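Local coordinates for protein Nrps/pks (Streptomyces albus, PDB 4OPF) that forms a ketosynthase domain of the oxazolomycin polyketide synthase and probably takes up the growing acyl chain of this antibiotic on the assembly line, at residues S15-G20 with A81-E86; D25-L30 with P329-P334; I344-M349 with L389-S394. One frame throughout, in Å; residues are numbered along the deposited sequence.

Contact 1. Residues S15-G20 with A81-E86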
loop_
_atom_site.group_PDB
_atom_site.type_symbol
_atom_site.label_atom_id
_atom_site.label_comp_id
_atom_site.label_asym_id
_atom_site.label_seq_id
_atom_site.Cartn_x
_atom_site.Cartn_y
_atom_site.Cartn_z
ATOM N N SER A 15 -9.688 13.421 13.998
ATOM C CA SER A 15 -11.052 13.225 14.392
ATOM C C SER A 15 -11.277 11.760 14.557
ATOM O O SER A 15 -10.527 10.922 14.036
ATOM C CB SER A 15 -12.006 13.694 13.318
ATOM O OG SER A 15 -13.323 13.774 13.898
ATOM N N GLY A 16 -12.317 11.418 15.273
ATOM C CA GLY A 16 -12.706 10.014 15.412
ATOM C C GLY A 16 -13.959 9.774 16.234
ATOM O O GLY A 16 -14.484 10.701 16.825
ATOM N N ARG A 17 -14.416 8.528 16.243
ATOM C CA ARG A 17 -15.654 8.149 16.872
ATOM C C ARG A 17 -15.507 6.713 17.295
ATOM O O ARG A 17 -15.124 5.902 16.492
ATOM C CB ARG A 17 -16.768 8.277 15.824
ATOM C CG ARG A 17 -18.119 8.329 16.393
ATOM C CD ARG A 17 -19.242 8.564 15.379
ATOM N NE ARG A 17 -18.895 9.579 14.377
ATOM C CZ ARG A 17 -19.758 10.044 13.441
ATOM N NH1 ARG A 17 -19.370 10.954 12.560
ATOM N NH2 ARG A 17 -21.032 9.598 13.402
ATOM N N PHE A 18 -15.799 6.392 18.556
ATOM C CA PHE A 18 -15.615 5.041 19.097
ATOM C C PHE A 18 -16.753 4.730 20.047
ATOM O O PHE A 18 -17.492 5.621 20.427
ATOM C CB PHE A 18 -14.264 4.979 19.831
ATOM C CG PHE A 18 -13.092 5.231 18.935
ATOM C CD1 PHE A 18 -12.680 4.270 18.053
ATOM C CD2 PHE A 18 -12.459 6.447 18.933
ATOM C CE1 PHE A 18 -11.628 4.508 17.174
ATOM C CE2 PHE A 18 -11.411 6.696 18.071
ATOM C CZ PHE A 18 -10.991 5.721 17.172
ATOM N N PRO A 19 -16.945 3.455 20.398
ATOM C CA PRO A 19 -18.026 3.137 21.332
ATOM C C PRO A 19 -17.919 3.976 22.593
ATOM O O PRO A 19 -16.839 4.165 23.106
ATOM C CB PRO A 19 -17.822 1.643 21.605
ATOM C CG PRO A 19 -17.133 1.144 20.370
ATOM C CD PRO A 19 -16.225 2.255 19.952
ATOM N N GLY A 20 -19.016 4.543 23.023
ATOM C CA GLY A 20 -19.071 5.414 24.183
ATOM C C GLY A 20 -18.435 6.765 23.937
ATOM O O GLY A 20 -18.325 7.553 24.864
ATOM N N ALA A 81 -18.066 4.069 4.127
ATOM C CA ALA A 81 -17.600 5.123 3.273
ATOM C C ALA A 81 -18.238 6.454 3.693
ATOM O O ALA A 81 -17.565 7.499 3.733
ATOM C CB ALA A 81 -17.885 4.803 1.811
ATOM N N LEU A 82 -19.515 6.436 4.012
ATOM C CA LEU A 82 -20.203 7.644 4.442
ATOM C C LEU A 82 -19.640 8.158 5.763
ATOM O O LEU A 82 -19.470 9.347 5.940
ATOM C CB LEU A 82 -21.675 7.383 4.611
ATOM C CG LEU A 82 -22.356 6.903 3.328
ATOM C CD1 LEU A 82 -23.789 6.474 3.549
ATOM C CD2 LEU A 82 -22.365 8.060 2.366
ATOM N N LEU A 83 -19.337 7.255 6.686
ATOM C CA LEU A 83 -18.750 7.640 7.933
ATOM C C LEU A 83 -17.368 8.252 7.758
ATOM O O LEU A 83 -17.028 9.196 8.449
ATOM C CB LEU A 83 -18.643 6.406 8.808
ATOM C CG LEU A 83 -18.141 6.543 10.224
ATOM C CD1 LEU A 83 -18.959 7.527 10.985
ATOM C CD2 LEU A 83 -18.166 5.180 10.925
ATOM N N LEU A 84 -16.551 7.680 6.885
ATOM C CA LEU A 84 -15.237 8.243 6.582
ATOM C C LEU A 84 -15.329 9.647 5.989
ATOM O O LEU A 84 -14.478 10.495 6.256
ATOM C CB LEU A 84 -14.489 7.384 5.582
ATOM C CG LEU A 84 -13.732 6.242 6.195
ATOM C CD1 LEU A 84 -13.129 5.460 5.033
ATOM C CD2 LEU A 84 -12.603 6.714 7.128
ATOM N N LEU A 85 -16.320 9.883 5.130
ATOM C CA LEU A 85 -16.512 11.232 4.581
ATOM C C LEU A 85 -16.741 12.282 5.703
ATOM O O LEU A 85 -16.114 13.343 5.708
ATOM C CB LEU A 85 -17.704 11.269 3.598
ATOM C CG LEU A 85 -17.388 10.650 2.230
ATOM C CD1 LEU A 85 -18.668 10.428 1.454
ATOM C CD2 LEU A 85 -16.504 11.599 1.440
ATOM N N GLU A 86 -17.616 11.953 6.636
ATOM C CA GLU A 86 -17.871 12.836 7.789
ATOM C C GLU A 86 -16.625 13.021 8.598
ATOM O O GLU A 86 -16.271 14.144 8.942
ATOM C CB GLU A 86 -18.920 12.302 8.776
ATOM C CG GLU A 86 -20.322 12.374 8.345
ATOM C CD GLU A 86 -21.339 12.055 9.459
ATOM O OE1 GLU A 86 -20.973 11.748 10.637
ATOM O OE2 GLU A 86 -22.552 12.102 9.129
HETATM O O HOH W 1 -22.997 9.792 11.205
#
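Arg17 reaches from the end of strand 9-17 to helix 79-95, where Leu83 and Glu86, one helical turn apart, meet its guanidinium from two directions. Glu86 comes in at the edge: NH1 of Arg17 lies 2.6 Å from OE1 of Glu86, in a salt bridge that is almost straight (N-H...O 174°). The carboxylate and guanidinium planes are only 29° apart, so the two groups are nearly coplanar, and OE1 is approached head-on. A water lies at the same edge, accepting from Arg17 NH2 at 3.0 Å and donating to Glu86 OE1 at 2.9 Å. Leu83 takes one face instead; its CD1 stands 3.6 Å from Arg17 CZ, over the centre of the group. The arginine chain runs extended to CD and then bends at chi3 (-42°), which turns the guanidinium across this methyl. Strand 9-17 pairs with strand 226-234 in the central sheet of the thiolase-type fold, and the contact fastens helix 79-95 against that pair, with Leu83 also resting on Val227. A leucine in place of Arg17 would probably leave Glu86 without this mate and the bridging water without its donor. Arg17 NH1 also pairs with Glu87, and Glu86 OE1 with Arg428, so that two acids and two arginines alternate in a chain of charges, which is likely to favour the ionised form of Glu86 in a largely buried setting.

Contact 2. Residues D25-L30 with P329-P334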
loop_
_atom_site.group_PDB
_atom_site.type_symbol
_atom_site.label_atom_id
_atom_site.label_comp_id
_atom_site.label_asym_id
_atom_site.label_seq_id
_atom_site.Cartn_x
_atom_site.Cartn_y
_atom_site.Cartn_z
ATOM N N ASP A 25 -13.144 14.503 22.217
ATOM C CA ASP A 25 -13.231 15.007 23.562
ATOM C C ASP A 25 -13.911 13.956 24.429
ATOM O O ASP A 25 -13.474 13.714 25.535
ATOM C CB ASP A 25 -13.965 16.361 23.578
ATOM C CG ASP A 25 -13.087 17.504 23.040
ATOM O OD1 ASP A 25 -11.855 17.350 22.917
ATOM O OD2 ASP A 25 -13.628 18.567 22.733
ATOM N N ALA A 26 -14.960 13.319 23.919
ATOM C CA ALA A 26 -15.591 12.258 24.649
ATOM C C ALA A 26 -14.661 11.022 24.747
ATOM O O ALA A 26 -14.672 10.300 25.735
ATOM C CB ALA A 26 -16.951 11.908 24.045
ATOM N N TYR A 27 -13.855 10.770 23.721
ATOM C CA TYR A 27 -12.925 9.684 23.771
ATOM C C TYR A 27 -11.890 9.931 24.898
ATOM O O TYR A 27 -11.559 9.035 25.646
ATOM C CB TYR A 27 -12.269 9.505 22.401
ATOM C CG TYR A 27 -11.438 8.292 22.205
ATOM C CD1 TYR A 27 -11.867 7.043 22.584
ATOM C CD2 TYR A 27 -10.240 8.386 21.547
ATOM C CE1 TYR A 27 -11.062 5.917 22.366
ATOM C CE2 TYR A 27 -9.469 7.291 21.250
ATOM C CZ TYR A 27 -9.882 6.051 21.662
ATOM O OH TYR A 27 -9.034 4.980 21.387
ATOM N N TRP A 28 -11.367 11.129 24.991
ATOM C CA TRP A 28 -10.444 11.470 26.029
ATOM C C TRP A 28 -11.084 11.329 27.398
ATOM O O TRP A 28 -10.474 10.795 28.267
ATOM C CB TRP A 28 -9.901 12.878 25.863
ATOM C CG TRP A 28 -8.981 13.246 26.977
ATOM C CD1 TRP A 28 -9.209 14.177 27.961
ATOM C CD2 TRP A 28 -7.732 12.625 27.295
ATOM N NE1 TRP A 28 -8.143 14.184 28.842
ATOM C CE2 TRP A 28 -7.221 13.262 28.439
ATOM C CE3 TRP A 28 -6.967 11.634 26.684
ATOM C CZ2 TRP A 28 -6.010 12.913 29.004
ATOM C CZ3 TRP A 28 -5.718 11.324 27.210
ATOM C CH2 TRP A 28 -5.277 11.930 28.370
ATOM N N ARG A 29 -12.323 11.766 27.575
ATOM C CA ARG A 29 -13.017 11.574 28.846
ATOM C C ARG A 29 -13.172 10.097 29.181
ATOM O O ARG A 29 -12.903 9.696 30.323
ATOM C CB ARG A 29 -14.389 12.284 28.900
ATOM C CG ARG A 29 -14.242 13.797 29.098
ATOM C CD ARG A 29 -15.538 14.548 29.337
ATOM N NE ARG A 29 -16.582 14.292 28.335
ATOM C CZ ARG A 29 -16.733 14.968 27.176
ATOM N NH1 ARG A 29 -17.732 14.647 26.339
ATOM N NH2 ARG A 29 -15.880 15.951 26.824
ATOM N N LEU A 30 -13.603 9.290 28.216
ATOM C CA LEU A 30 -13.748 7.881 28.431
ATOM C C LEU A 30 -12.423 7.265 28.923
ATOM O O LEU A 30 -12.404 6.512 29.937
ATOM C CB LEU A 30 -14.195 7.182 27.145
ATOM C CG LEU A 30 -14.351 5.666 27.191
ATOM C CD1 LEU A 30 -15.728 5.293 27.657
ATOM C CD2 LEU A 30 -14.155 5.000 25.875
ATOM N N PRO A 329 -9.892 -2.987 26.599
ATOM C CA PRO A 329 -10.867 -3.127 27.688
ATOM C C PRO A 329 -11.850 -1.947 27.749
ATOM O O PRO A 329 -12.931 -2.111 28.272
ATOM C CB PRO A 329 -9.989 -3.152 28.939
ATOM C CG PRO A 329 -8.658 -3.603 28.438
ATOM C CD PRO A 329 -8.524 -2.905 27.109
ATOM N N ASN A 330 -11.503 -0.782 27.192
ATOM C CA ASN A 330 -12.390 0.358 27.185
ATOM C C ASN A 330 -13.419 0.311 26.042
ATOM O O ASN A 330 -14.550 0.724 26.238
ATOM C CB ASN A 330 -11.616 1.655 27.008
ATOM C CG ASN A 330 -10.501 1.848 28.043
ATOM O OD1 ASN A 330 -9.400 1.272 27.937
ATOM N ND2 ASN A 330 -10.751 2.709 28.997
ATOM N N ILE A 331 -13.012 -0.096 24.843
ATOM C CA ILE A 331 -13.903 -0.014 23.683
ATOM C C ILE A 331 -14.074 -1.290 22.876
ATOM O O ILE A 331 -14.774 -1.257 21.866
ATOM C CB ILE A 331 -13.443 1.049 22.692
ATOM C CG1 ILE A 331 -12.108 0.684 22.098
ATOM C CG2 ILE A 331 -13.412 2.421 23.370
ATOM C CD1 ILE A 331 -11.635 1.653 21.005
ATOM N N GLY A 332 -13.515 -2.404 23.346
ATOM C CA GLY A 332 -13.492 -3.678 22.613
ATOM C C GLY A 332 -12.410 -3.696 21.540
ATOM O O GLY A 332 -11.488 -2.902 21.595
ATOM N N HIS A 333 -12.547 -4.580 20.545
ATOM C CA HIS A 333 -11.567 -4.756 19.485
ATOM C C HIS A 333 -12.127 -4.204 18.157
ATOM O O HIS A 333 -12.902 -4.880 17.496
ATOM C CB HIS A 333 -11.243 -6.241 19.306
ATOM C CG HIS A 333 -10.015 -6.495 18.476
ATOM N ND1 HIS A 333 -9.605 -5.660 17.458
ATOM C CD2 HIS A 333 -9.112 -7.504 18.503
ATOM C CE1 HIS A 333 -8.498 -6.127 16.908
ATOM N NE2 HIS A 333 -8.170 -7.247 17.528
ATOM N N PRO A 334 -11.735 -2.981 17.753
ATOM C CA PRO A 334 -12.301 -2.373 16.531
ATOM C C PRO A 334 -11.706 -2.845 15.206
ATOM O O PRO A 334 -11.741 -2.095 14.238
ATOM C CB PRO A 334 -12.063 -0.868 16.724
ATOM C CG PRO A 334 -11.178 -0.717 17.900
ATOM C CD PRO A 334 -10.794 -2.084 18.435
#
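Leu30 carries its CG anti to the backbone N (chi1 178°), which sends the branch out from helix 24-33 toward Ile331. On the other side, Ile331 holds CG1 between its own backbone N and carbonyl carbon (chi1 65°), leaving CG2 beside the N and facing the helix. The two methyls, Leu30 CD2 and Ile331 CG2, meet at 3.7 Å, with the side chains crossing at a slant. Leu30 CD2 also lies 4.3 Å from Asn330 CB, so this one methyl spans two successive residues. Tyr27, a turn earlier in the helix, presents the rim of its ring: CE1 of Tyr27 is 4.3 Å from Ile331 CG2, close to the ring plane. Asn330, Ile331, Gly332 and His333 spell the NIGH sequence familiar from ketosynthases, placed where the short helix 328-331 ends. Gly332 leaves the helix with positive phi (79°), a backbone shape that favours glycine, and turns the chain toward His333, whose side chain touches Cys160, consistent with the active-site region of the family. No hydrogen bond joins the two segments; Tyr27 OH and Asn330 ND2 find their partners outside them. The hydroxyl of Tyr27, 4.2 Å from Ile331 CD1, is hydrogen-bonded to Ala341 O, while ND2 of Asn330 is held by Arg35 O in the loop that follows helix 24-33.

Contact 3. Residues I344-M349 with L389-S394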
loop_
_atom_site.group_PDB
_atom_site.type_symbol
_atom_site.label_atom_id
_atom_site.label_comp_id
_atom_site.label_asym_id
_atom_site.label_seq_id
_atom_site.Cartn_x
_atom_site.Cartn_y
_atom_site.Cartn_z
ATOM N N ILE A 344 -4.645 7.339 18.165
ATOM C CA ILE A 344 -5.356 8.552 18.628
ATOM C C ILE A 344 -5.262 8.678 20.175
ATOM O O ILE A 344 -4.979 9.766 20.693
ATOM C CB ILE A 344 -6.820 8.572 18.134
ATOM C CG1 ILE A 344 -6.805 8.820 16.601
ATOM C CG2 ILE A 344 -7.655 9.631 18.843
ATOM C CD1 ILE A 344 -8.150 8.713 15.935
ATOM N N LYS A 345 -5.432 7.567 20.871
ATOM C CA LYS A 345 -5.240 7.523 22.321
ATOM C C LYS A 345 -3.873 8.062 22.734
ATOM O O LYS A 345 -3.753 8.927 23.582
ATOM C CB LYS A 345 -5.387 6.100 22.875
ATOM C CG LYS A 345 -4.762 5.932 24.268
ATOM C CD LYS A 345 -5.047 4.552 24.833
ATOM C CE LYS A 345 -4.103 4.233 25.965
ATOM N NZ LYS A 345 -4.384 2.842 26.456
ATOM N N THR A 346 -2.850 7.533 22.119
ATOM C CA THR A 346 -1.488 7.957 22.412
ATOM C C THR A 346 -1.229 9.413 22.061
ATOM O O THR A 346 -0.545 10.072 22.810
ATOM C CB THR A 346 -0.514 7.075 21.642
ATOM O OG1 THR A 346 -0.724 5.733 22.076
ATOM C CG2 THR A 346 0.861 7.418 21.985
ATOM N N VAL A 347 -1.772 9.912 20.928
ATOM C CA VAL A 347 -1.623 11.298 20.575
ATOM C C VAL A 347 -2.305 12.145 21.620
ATOM O O VAL A 347 -1.772 13.143 22.052
ATOM C CB VAL A 347 -2.201 11.615 19.171
ATOM C CG1 VAL A 347 -2.319 13.126 18.976
ATOM C CG2 VAL A 347 -1.355 10.915 18.092
ATOM N N LEU A 348 -3.484 11.750 22.042
ATOM C CA LEU A 348 -4.168 12.507 23.078
ATOM C C LEU A 348 -3.409 12.514 24.434
ATOM O O LEU A 348 -3.354 13.541 25.137
ATOM C CB LEU A 348 -5.573 11.961 23.267
ATOM C CG LEU A 348 -6.524 12.227 22.114
ATOM C CD1 LEU A 348 -7.824 11.475 22.349
ATOM C CD2 LEU A 348 -6.823 13.709 22.032
HETATM N N MSE A 349 -2.853 11.374 24.803
HETATM C CA MSE A 349 -2.016 11.284 26.014
HETATM C C MSE A 349 -0.855 12.221 25.945
HETATM O O MSE A 349 -0.574 12.919 26.907
HETATM C CB MSE A 349 -1.507 9.876 26.189
HETATM C CG MSE A 349 -2.600 9.025 26.863
HETATM SE SE MSE A 349 -1.979 7.151 26.989
HETATM C CE MSE A 349 -0.194 7.567 27.656
ATOM N N LEU A 389 8.570 12.674 26.622
ATOM C CA LEU A 389 7.247 12.560 26.024
ATOM C C LEU A 389 7.334 11.751 24.715
ATOM O O LEU A 389 7.236 12.314 23.631
ATOM C CB LEU A 389 6.651 13.933 25.753
ATOM C CG LEU A 389 5.933 14.584 26.913
ATOM C CD1 LEU A 389 5.646 16.045 26.566
ATOM C CD2 LEU A 389 4.633 13.842 27.215
ATOM N N LEU A 390 7.535 10.453 24.864
ATOM C CA LEU A 390 7.591 9.514 23.787
ATOM C C LEU A 390 6.773 8.279 24.165
ATOM O O LEU A 390 6.808 7.826 25.310
ATOM C CB LEU A 390 9.018 9.078 23.507
ATOM C CG LEU A 390 9.876 10.091 22.764
ATOM C CD1 LEU A 390 11.328 9.929 23.143
ATOM C CD2 LEU A 390 9.799 9.911 21.258
ATOM N N ALA A 391 6.019 7.797 23.187
ATOM C CA ALA A 391 5.160 6.640 23.296
ATOM C C ALA A 391 5.164 5.811 22.009
ATOM O O ALA A 391 5.562 6.282 20.937
ATOM C CB ALA A 391 3.746 7.089 23.655
ATOM N N ALA A 392 4.774 4.557 22.123
ATOM C CA ALA A 392 4.732 3.660 20.987
ATOM C C ALA A 392 3.411 2.897 20.964
ATOM O O ALA A 392 2.685 2.823 21.984
ATOM C CB ALA A 392 5.876 2.696 20.997
ATOM N N VAL A 393 3.091 2.369 19.780
ATOM C CA VAL A 393 1.855 1.669 19.502
ATOM C C VAL A 393 2.171 0.470 18.658
ATOM O O VAL A 393 2.865 0.566 17.682
ATOM C CB VAL A 393 0.874 2.528 18.728
ATOM C CG1 VAL A 393 -0.475 1.798 18.612
ATOM C CG2 VAL A 393 0.589 3.819 19.444
ATOM N N SER A 394 1.639 -0.678 19.032
ATOM C CA SER A 394 1.872 -1.907 18.349
ATOM C C SER A 394 0.601 -2.466 17.815
ATOM O O SER A 394 -0.437 -2.397 18.470
ATOM C CB SER A 394 2.400 -2.930 19.322
ATOM O OG SER A 394 3.726 -2.594 19.684
#
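No ring or other flat side chain enters the meeting of Thr346 with Ala391 and Val393; there are no faces or edges to cover, and small branches do all the touching. Thr346 of helix 338-352 splits its two branches between the strand residues. Its CG2, anti to the backbone N (chi1 -60° for OG1), presses on CB of Ala391 at 3.3 Å, tighter than ordinary van der Waals contact. The hydroxyl branch lies along Val393 instead, with Thr346 OG1 3.5 Å from Val393 CG2. That hydroxyl is hydrogen-bonded to Gly342 O one turn back in its own helix, so its polarity is met without the strand. The backbones come close here, Thr346 CA and Ala391 CA being 6.8 Å apart, a separation suited to such short side chains. Helix 338-352 thus packs along the central mixed sheet of the thiolase-type ketosynthase fold, its segment almost exactly antiparallel (172°) to that of strand 390-396, with axes 8.9 Å apart. The strand sits between strands 401-408 and 291-293, and Thr346 touches both neighbours through Leu407 and Glu293. Lys345 forms a salt bridge with Glu293, while Ile344 and Leu348 pack against helix 24-33, joining the sheet to that helix.

From the N terminus, strand 9-17 leads straight into helix 24-33, so contacts 1 and 2 open in succession. Contact 1 closes first, when helix 79-95 returns to the strand; contact 2 opens inside that loop but closes some 300 residues on at helix 328-331, and the two therefore cross. Contact 3 follows in series, bringing strand 390-396 back to helix 338-352, the next helix after 328-331. All three touch one another: Phe18 meets the ring of Tyr27, Trp28 lies against Leu348, and Ser15 O approaches Ile344 CD1. Contacts 1 and 3 reach different strands of one sheet, with helix 24-33 of contact 2 bordering both.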